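Local coordinates for protein salivary cystatin-L (Ixodes scapularis, PDB 4ZM8) that inhibits cysteine proteinases such as papain and cathepsins L and S, so suppressing the host's immune response during tick feeding, at the interface of chains A and B. Residues are numbered along the deposited sequence; one frame, centred on the assembly and turned at random. Chains: chain A/B, Putative secreted cystatin.

Contact 1: the interface of chains A and B. Residues chain A 57-59; chain B 50-53.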
ATOM      1  N   THR A  57      -2.054   3.450 -11.368  1.00 32.76           N
ATOM      2  CA  THR A  57      -1.265   4.665 -11.439  1.00 31.87           C
ATOM      3  C   THR A  57      -1.405   5.410 -10.130  1.00 29.48           C
ATOM      4  O   THR A  57      -2.508   5.558  -9.618  1.00 31.13           O
ATOM      5  CB  THR A  57      -1.727   5.567 -12.597  1.00 37.55           C
ATOM      6  OG1 THR A  57      -1.626   4.848 -13.836  1.00 38.78           O
ATOM      7  CG2 THR A  57      -0.909   6.864 -12.656  1.00 30.49           C
ATOM      8  N   ASN A  58      -0.293   5.861  -9.571  1.00 30.91           N
ATOM      9  CA  ASN A  58      -0.352   6.717  -8.399  1.00 30.94           C
ATOM     10  C   ASN A  58      -0.361   8.185  -8.818  1.00 34.62           C
ATOM     11  O   ASN A  58       0.485   8.616  -9.588  1.00 34.16           O
ATOM     12  CB  ASN A  58       0.821   6.438  -7.466  1.00 31.70           C
ATOM     13  CG  ASN A  58       0.450   5.512  -6.340  1.00 29.96           C
ATOM     14  OD1 ASN A  58      -0.720   5.354  -6.027  1.00 37.45           O
ATOM     15  ND2 ASN A  58       1.438   4.915  -5.711  1.00 27.32           N
ATOM     16  N   TYR A  59      -1.336   8.945  -8.337  1.00 33.87           N
ATOM     17  CA  TYR A  59      -1.368  10.378  -8.595  1.00 33.84           C
ATOM     18  C   TYR A  59      -1.057  11.152  -7.319  1.00 33.52           C
ATOM     19  O   TYR A  59      -1.878  11.209  -6.412  1.00 34.88           O
ATOM     20  CB  TYR A  59      -2.730  10.807  -9.137  1.00 33.05           C
ATOM     21  CG  TYR A  59      -3.135  10.110 -10.414  1.00 38.03           C
ATOM     22  CD1 TYR A  59      -3.643   8.814 -10.394  1.00 32.23           C
ATOM     23  CD2 TYR A  59      -3.007  10.742 -11.641  1.00 37.76           C
ATOM     24  CE1 TYR A  59      -4.016   8.180 -11.557  1.00 31.50           C
ATOM     25  CE2 TYR A  59      -3.379  10.106 -12.815  1.00 36.72           C
ATOM     26  CZ  TYR A  59      -3.879   8.827 -12.765  1.00 32.46           C
ATOM     27  OH  TYR A  59      -4.242   8.198 -13.929  1.00 33.09           O
TER
ATOM     28  N   GLU B  50       1.795  14.612 -10.082  1.00 43.64           N
ATOM     29  CA  GLU B  50       2.810  13.623 -10.430  1.00 45.21           C
ATOM     30  C   GLU B  50       2.175  12.237 -10.572  1.00 46.81           C
ATOM     31  O   GLU B  50       1.368  11.829  -9.738  1.00 43.03           O
ATOM     32  CB  GLU B  50       3.918  13.598  -9.374  1.00 41.61           C
ATOM     33  CG  GLU B  50       4.495  14.958  -9.061  1.00 42.53           C
ATOM     34  CD  GLU B  50       5.205  14.997  -7.730  1.00 47.82           C
ATOM     35  OE1 GLU B  50       4.529  15.234  -6.709  1.00 47.54           O
ATOM     36  OE2 GLU B  50       6.436  14.778  -7.700  1.00 53.49           O
ATOM     37  N   THR B  51       2.529  11.515 -11.630  1.00 49.03           N
ATOM     38  CA  THR B  51       2.081  10.141 -11.755  1.00 40.12           C
ATOM     39  C   THR B  51       3.238   9.180 -11.611  1.00 43.46           C
ATOM     40  O   THR B  51       4.390   9.531 -11.847  1.00 45.88           O
ATOM     41  CB  THR B  51       1.387   9.856 -13.087  1.00 45.00           C
ATOM     42  OG1 THR B  51       2.361   9.764 -14.131  1.00 48.74           O
ATOM     43  CG2 THR B  51       0.373  10.935 -13.402  1.00 48.15           C
ATOM     44  N   GLN B  52       2.893   7.962 -11.215  1.00 41.15           N
ATOM     45  CA  GLN B  52       3.824   6.874 -10.976  1.00 36.80           C
ATOM     46  C   GLN B  52       3.089   5.576 -11.237  1.00 39.44           C
ATOM     47  O   GLN B  52       2.063   5.293 -10.602  1.00 37.50           O
ATOM     48  CB  GLN B  52       4.346   6.897  -9.550  1.00 40.36           C
ATOM     49  CG  GLN B  52       5.065   5.623  -9.150  1.00 46.97           C
ATOM     50  CD  GLN B  52       5.162   5.472  -7.651  1.00 49.83           C
ATOM     51  OE1 GLN B  52       4.233   4.993  -6.999  1.00 48.55           O
ATOM     52  NE2 GLN B  52       6.279   5.911  -7.088  1.00 53.02           N
ATOM     53  N   VAL B  53       3.575   4.796 -12.191  1.00 37.06           N
ATOM     54  CA  VAL B  53       2.924   3.535 -12.496  1.00 37.68           C
ATOM     55  C   VAL B  53       3.225   2.542 -11.388  1.00 39.57           C
ATOM     56  O   VAL B  53       4.371   2.418 -10.953  1.00 41.38           O
ATOM     57  CB  VAL B  53       3.385   2.954 -13.833  1.00 39.82           C
ATOM     58  CG1 VAL B  53       2.754   1.575 -14.052  1.00 36.42           C
ATOM     59  CG2 VAL B  53       3.060   3.905 -14.970  1.00 34.29           C
TER
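A:Asn58 and B:Gln52 pair across an antiparallel junction of two strands 45-68, one from each chain, in a domain-swapped cystatin dimer. B:Gln52 and B:Val53 begin the QXVXG motif, which forms the protease-binding first hairpin loop of a cystatin monomer but here lies within a strand that continues without a hairpin turn.

Backbone hydrogen bonds come first. A:Asn58 N donates to B:Gln52 O over 2.6 Å, nearly straight at 177°, while B:Gln52 N returns a more bent bond of 3.0 Å to A:Asn58 O. Together they form the closed ring of a narrow antiparallel pair.

A side-chain amide bond runs beside them. Amide ND2 of A:Asn58 reaches OE1 of B:Gln52 at 3.1 Å, with the acceptor close to the asparagine's amide plane but the two amides turned 42° apart. B:Gln52 gets there by holding CG anti to its backbone N (chi1 167°), alongside A:Asn58 and pointing the same way.

Apolar packing involves the neighbouring residues. Methyl CG2 of B:Thr51 stands above the plane of the A:Tyr59 ring, beyond its rim and 3.8 Å from CD2 of A:Tyr59, on the face that also takes A:Thr57 CG2. CG2 of A:Thr57, toward the rim, also meets B:Thr51 CB at 3.8 Å.

Contact 2: the interface of chains A and B. Residues chain A 45-48; chain B 62-64.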
ATOM      1  N   GLU A  45       7.520 -25.179   5.951  1.00 29.15           N
ATOM      2  CA  GLU A  45       6.725 -25.529   4.778  1.00 26.71           C
ATOM      3  C   GLU A  45       5.921 -24.422   4.147  1.00 25.92           C
ATOM      4  O   GLU A  45       5.230 -23.678   4.829  1.00 26.93           O
ATOM      5  CB  GLU A  45       5.754 -26.649   5.118  1.00 31.06           C
ATOM      6  CG  GLU A  45       5.014 -27.130   3.909  1.00 32.21           C
ATOM      7  CD  GLU A  45       4.422 -28.490   4.122  1.00 42.08           C
ATOM      8  OE1 GLU A  45       5.153 -29.478   3.902  1.00 36.78           O
ATOM      9  OE2 GLU A  45       3.236 -28.565   4.522  1.00 46.74           O
ATOM     10  N   VAL A  46       5.992 -24.350   2.822  1.00 30.56           N
ATOM     11  CA  VAL A  46       5.059 -23.546   2.039  1.00 28.33           C
ATOM     12  C   VAL A  46       3.726 -24.281   1.878  1.00 27.93           C
ATOM     13  O   VAL A  46       3.564 -25.171   1.040  1.00 28.26           O
ATOM     14  CB  VAL A  46       5.601 -23.216   0.642  1.00 28.67           C
ATOM     15  CG1 VAL A  46       4.570 -22.420  -0.147  1.00 25.57           C
ATOM     16  CG2 VAL A  46       6.914 -22.470   0.735  1.00 24.23           C
ATOM     17  N   VAL A  47       2.777 -23.882   2.699  1.00 26.64           N
ATOM     18  CA  VAL A  47       1.444 -24.427   2.683  1.00 27.37           C
ATOM     19  C   VAL A  47       0.652 -23.949   1.464  1.00 33.14           C
ATOM     20  O   VAL A  47       0.235 -24.755   0.639  1.00 31.63           O
ATOM     21  CB  VAL A  47       0.710 -24.026   3.955  1.00 29.61           C
ATOM     22  CG1 VAL A  47      -0.659 -24.657   3.985  1.00 27.40           C
ATOM     23  CG2 VAL A  47       1.547 -24.406   5.173  1.00 23.72           C
ATOM     24  N   LYS A  48       0.447 -22.638   1.351  1.00 33.69           N
ATOM     25  CA  LYS A  48      -0.358 -22.093   0.254  1.00 34.05           C
ATOM     26  C   LYS A  48       0.257 -20.858  -0.420  1.00 35.62           C
ATOM     27  O   LYS A  48       0.952 -20.053   0.209  1.00 32.27           O
ATOM     28  CB  LYS A  48      -1.767 -21.739   0.744  1.00 30.76           C
ATOM     29  CG  LYS A  48      -2.818 -21.802  -0.376  1.00 37.20           C
ATOM     30  CD  LYS A  48      -4.026 -20.909  -0.116  1.00 37.71           C
ATOM     31  CE  LYS A  48      -4.703 -21.219   1.202  1.00 43.60           C
ATOM     32  NZ  LYS A  48      -5.910 -20.358   1.386  1.00 53.00           N
TER
ATOM     33  N   THR B  62       0.945 -18.572   2.686  1.00 28.19           N
ATOM     34  CA  THR B  62       0.597 -19.219   3.940  1.00 26.62           C
ATOM     35  C   THR B  62       1.753 -20.158   4.236  1.00 28.60           C
ATOM     36  O   THR B  62       2.189 -20.901   3.359  1.00 27.76           O
ATOM     37  CB  THR B  62      -0.752 -19.966   3.869  1.00 30.49           C
ATOM     38  OG1 THR B  62      -1.811 -19.022   3.658  1.00 36.31           O
ATOM     39  CG2 THR B  62      -1.020 -20.697   5.156  1.00 30.24           C
ATOM     40  N   LEU B  63       2.288 -20.089   5.449  1.00 25.38           N
ATOM     41  CA  LEU B  63       3.568 -20.726   5.712  1.00 29.03           C
ATOM     42  C   LEU B  63       3.588 -21.426   7.051  1.00 28.73           C
ATOM     43  O   LEU B  63       2.947 -20.976   8.003  1.00 33.12           O
ATOM     44  CB  LEU B  63       4.722 -19.695   5.667  1.00 28.96           C
ATOM     45  CG  LEU B  63       5.087 -18.930   4.387  1.00 26.32           C
ATOM     46  CD1 LEU B  63       6.293 -18.065   4.639  1.00 27.07           C
ATOM     47  CD2 LEU B  63       5.325 -19.824   3.166  1.00 23.24           C
ATOM     48  N   LYS B  64       4.327 -22.529   7.100  1.00 20.80           N
ATOM     49  CA  LYS B  64       4.764 -23.136   8.346  1.00 24.20           C
ATOM     50  C   LYS B  64       6.149 -22.569   8.652  1.00 27.06           C
ATOM     51  O   LYS B  64       7.096 -22.743   7.865  1.00 24.72           O
ATOM     52  CB  LYS B  64       4.824 -24.667   8.245  1.00 26.65           C
ATOM     53  CG  LYS B  64       3.531 -25.402   8.528  1.00 28.60           C
ATOM     54  CD  LYS B  64       2.983 -25.035   9.894  1.00 36.58           C
ATOM     55  CE  LYS B  64       1.872 -25.995  10.343  1.00 42.01           C
ATOM     56  NZ  LYS B  64       0.819 -26.227   9.313  1.00 35.63           N
TER
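Residues 45-48 of chain A and 62-64 of chain B meet in an antiparallel strand exchange, through which each half of the swapped dimer is assembled from both polypeptides. Main-chain hydrogen bonds carry the join. At one end A:Glu45 and B:Lys64 grip each other twice: B:Lys64 N donates to A:Glu45 O at 2.7 Å, and A:Glu45 N to B:Lys64 O at 3.1 Å. At the other, B:Thr62 N reaches A:Lys48 O at 2.9 Å and its carbonyl O accepts A:Lys48 N at 3.2 Å.

Between the ends the register slips. A:Val47 has helical backbone torsions (psi -61°), the mark of a beta bulge, and its N makes a further, weak bond to B:Thr62 O.

Side chains fill both sides of the join. Branch CD2 of B:Leu63 runs alongside A:Val46, 3.9 Å from its CG2, both pointing the same way. A:Val47 meets the other residues of the partner strand: its CB lies 3.9 Å from methyl CG2 of B:Thr62, and its CG2 lies 4.0 Å from CG of B:Lys64.

In the fold, the start of one chain's strand 45-68 lies here against the later part of its partner's, well away from the stretch that links the two lobes.

Contact 3: the interface of chains A and B. Residues chain A 71-72; chain B 31-32, 37-40.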
ATOM      1  N   GLU A  71     -23.205  21.328   2.035  1.00 39.26           N
ATOM      2  CA  GLU A  71     -23.237  20.533   3.259  1.00 39.41           C
ATOM      3  C   GLU A  71     -22.801  19.113   2.966  1.00 37.47           C
ATOM      4  O   GLU A  71     -22.926  18.641   1.840  1.00 36.27           O
ATOM      5  CB  GLU A  71     -24.636  20.505   3.876  1.00 39.99           C
ATOM      6  CG  GLU A  71     -25.378  21.835   3.889  1.00 40.44           C
ATOM      7  CD  GLU A  71     -25.117  22.653   5.128  1.00 49.69           C
ATOM      8  OE1 GLU A  71     -23.935  22.797   5.517  1.00 50.16           O
ATOM      9  OE2 GLU A  71     -26.106  23.152   5.714  1.00 54.79           O
ATOM     10  N   LEU A  72     -22.300  18.437   3.994  1.00 35.28           N
ATOM     11  CA  LEU A  72     -21.919  17.035   3.890  1.00 34.99           C
ATOM     12  C   LEU A  72     -23.125  16.120   3.731  1.00 38.94           C
ATOM     13  O   LEU A  72     -23.063  15.048   3.125  1.00 39.16           O
ATOM     14  CB  LEU A  72     -21.214  16.595   5.164  1.00 37.18           C
ATOM     15  CG  LEU A  72     -19.802  17.153   5.354  1.00 32.97           C
ATOM     16  CD1 LEU A  72     -19.298  16.850   6.733  1.00 28.25           C
ATOM     17  CD2 LEU A  72     -18.905  16.550   4.320  1.00 27.58           C
TER
ATOM     18  N   SER B  31     -12.655  14.807   2.857  1.00 34.95           N
ATOM     19  CA  SER B  31     -13.165  15.783   3.816  1.00 39.09           C
ATOM     20  C   SER B  31     -14.571  15.420   4.316  1.00 38.81           C
ATOM     21  O   SER B  31     -15.041  15.948   5.333  1.00 38.46           O
ATOM     22  CB  SER B  31     -13.163  17.176   3.192  1.00 31.07           C
ATOM     23  OG  SER B  31     -13.948  17.200   2.019  1.00 27.48           O
ATOM     24  N   ALA B  32     -15.228  14.522   3.597  1.00 26.26           N
ATOM     25  CA  ALA B  32     -16.487  13.957   4.041  1.00 33.66           C
ATOM     26  C   ALA B  32     -16.295  12.853   5.092  1.00 40.48           C
ATOM     27  O   ALA B  32     -17.155  11.996   5.256  1.00 47.49           O
ATOM     28  CB  ALA B  32     -17.253  13.417   2.852  1.00 34.32           C
ATOM     29  N   LYS B  37     -16.652  18.555  10.814  1.00 49.43           N
ATOM     30  CA  LYS B  37     -16.929  18.919   9.434  1.00 50.49           C
ATOM     31  C   LYS B  37     -18.437  19.091   9.186  1.00 43.67           C
ATOM     32  O   LYS B  37     -19.230  18.193   9.472  1.00 43.80           O
ATOM     33  CB  LYS B  37     -16.339  17.853   8.507  1.00 45.28           C
ATOM     34  CG  LYS B  37     -15.533  18.387   7.340  1.00 41.19           C
ATOM     35  CD  LYS B  37     -14.214  18.999   7.771  1.00 40.79           C
ATOM     36  CE  LYS B  37     -13.272  19.081   6.561  1.00 47.81           C
ATOM     37  NZ  LYS B  37     -12.035  19.905   6.761  1.00 40.62           N
ATOM     38  N   THR B  38     -18.822  20.258   8.677  1.00 40.51           N
ATOM     39  CA  THR B  38     -20.203  20.533   8.280  1.00 36.57           C
ATOM     40  C   THR B  38     -20.322  20.602   6.750  1.00 34.78           C
ATOM     41  O   THR B  38     -21.351  20.253   6.183  1.00 39.39           O
ATOM     42  CB  THR B  38     -20.737  21.860   8.903  1.00 44.76           C
ATOM     43  OG1 THR B  38     -19.800  22.929   8.681  1.00 45.19           O
ATOM     44  CG2 THR B  38     -20.980  21.710  10.406  1.00 41.93           C
ATOM     45  N   HIS B  39     -19.254  21.036   6.087  1.00 35.59           N
ATOM     46  CA  HIS B  39     -19.224  21.154   4.633  1.00 35.08           C
ATOM     47  C   HIS B  39     -18.150  20.286   3.981  1.00 33.64           C
ATOM     48  O   HIS B  39     -17.093  20.048   4.569  1.00 31.09           O
ATOM     49  CB  HIS B  39     -18.977  22.612   4.215  1.00 31.83           C
ATOM     50  CG  HIS B  39     -20.094  23.543   4.559  1.00 36.32           C
ATOM     51  ND1 HIS B  39     -20.333  23.974   5.844  1.00 34.73           N
ATOM     52  CD2 HIS B  39     -21.046  24.116   3.784  1.00 37.53           C
ATOM     53  CE1 HIS B  39     -21.382  24.777   5.845  1.00 40.55           C
ATOM     54  NE2 HIS B  39     -21.832  24.882   4.608  1.00 35.28           N
ATOM     55  N   PHE B  40     -18.418  19.846   2.754  1.00 29.45           N
ATOM     56  CA  PHE B  40     -17.361  19.381   1.874  1.00 30.06           C
ATOM     57  C   PHE B  40     -16.270  20.449   1.686  1.00 37.00           C
ATOM     58  O   PHE B  40     -16.561  21.646   1.586  1.00 30.75           O
ATOM     59  CB  PHE B  40     -17.903  19.013   0.498  1.00 29.20           C
ATOM     60  CG  PHE B  40     -18.792  17.822   0.493  1.00 37.05           C
ATOM     61  CD1 PHE B  40     -18.264  16.548   0.618  1.00 31.03           C
ATOM     62  CD2 PHE B  40     -20.167  17.967   0.314  1.00 41.40           C
ATOM     63  CE1 PHE B  40     -19.087  15.446   0.601  1.00 33.02           C
ATOM     64  CE2 PHE B  40     -21.001  16.858   0.294  1.00 36.63           C
ATOM     65  CZ  PHE B  40     -20.459  15.599   0.432  1.00 38.62           C
TER
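The short stretch after strand 45-68 of one cystatin chain, where A:Glu71 forms an antiparallel beta bridge with B:His39 and A:Leu72 follows in loop, packs onto the end of helix 17-31 and the start of strand 39-43 of the other. A:Leu72 is the plug: 110 Å² of its surface is hidden by chain B. Backbone N of A:Leu72 donates a hydrogen bond of 3.0 Å to the carbonyl O of B:Thr38, from a position tilted 30° off the carbonyl plane, which should help set where the side chain enters.

CD2 of A:Leu72 rests over one face of the B:Phe40 ring, 3.9 Å from its centroid in a CH-pi contact, and meets CA of B:Ala32 at 3.6 Å beyond the helix end. CD1 of A:Leu72 turns to the loop and touches CB of B:Lys37, also at 3.6 Å.

On the flank, carboxylate OE1 of A:Glu71 stands over the rim of one ring face, 3.1 Å from NE2 of B:His39, an approach poorly aligned for an in-plane N-H bond. Attraction would be mainly electrostatic. The chain of A:Glu71 bends at chi2 (-89°) to bring the carboxylate over. B:His39 ND1 is itself hydrogen-bonded to OG1 of B:Thr38 at 3.1 Å, which should steady the ring.

The site thus fastens the C-terminal portion of one chain to the helix-bearing portion of its partner, closing one lobe of the swapped dimer.

All three contacts belong to one two-fold exchange, and each recurs with the chains reversed. Contacts 1 and 2 share strand 45-68 but lie about 34 Å apart, measured between centres of their C-alpha atoms. Contact 1 is near the link between lobes, contact 2 in the lobe built on chain A's helix. Contact 3, about 27 Å from contact 1 and 46 Å from contact 2, closes the other lobe. Contact 1 is also about 8 Å from the reactive-site B:Gly5. Loss of the inhibitory loop into a continuous strand there fits the predicted inactivity of the dimer, which forms in vitro but probably not in vivo.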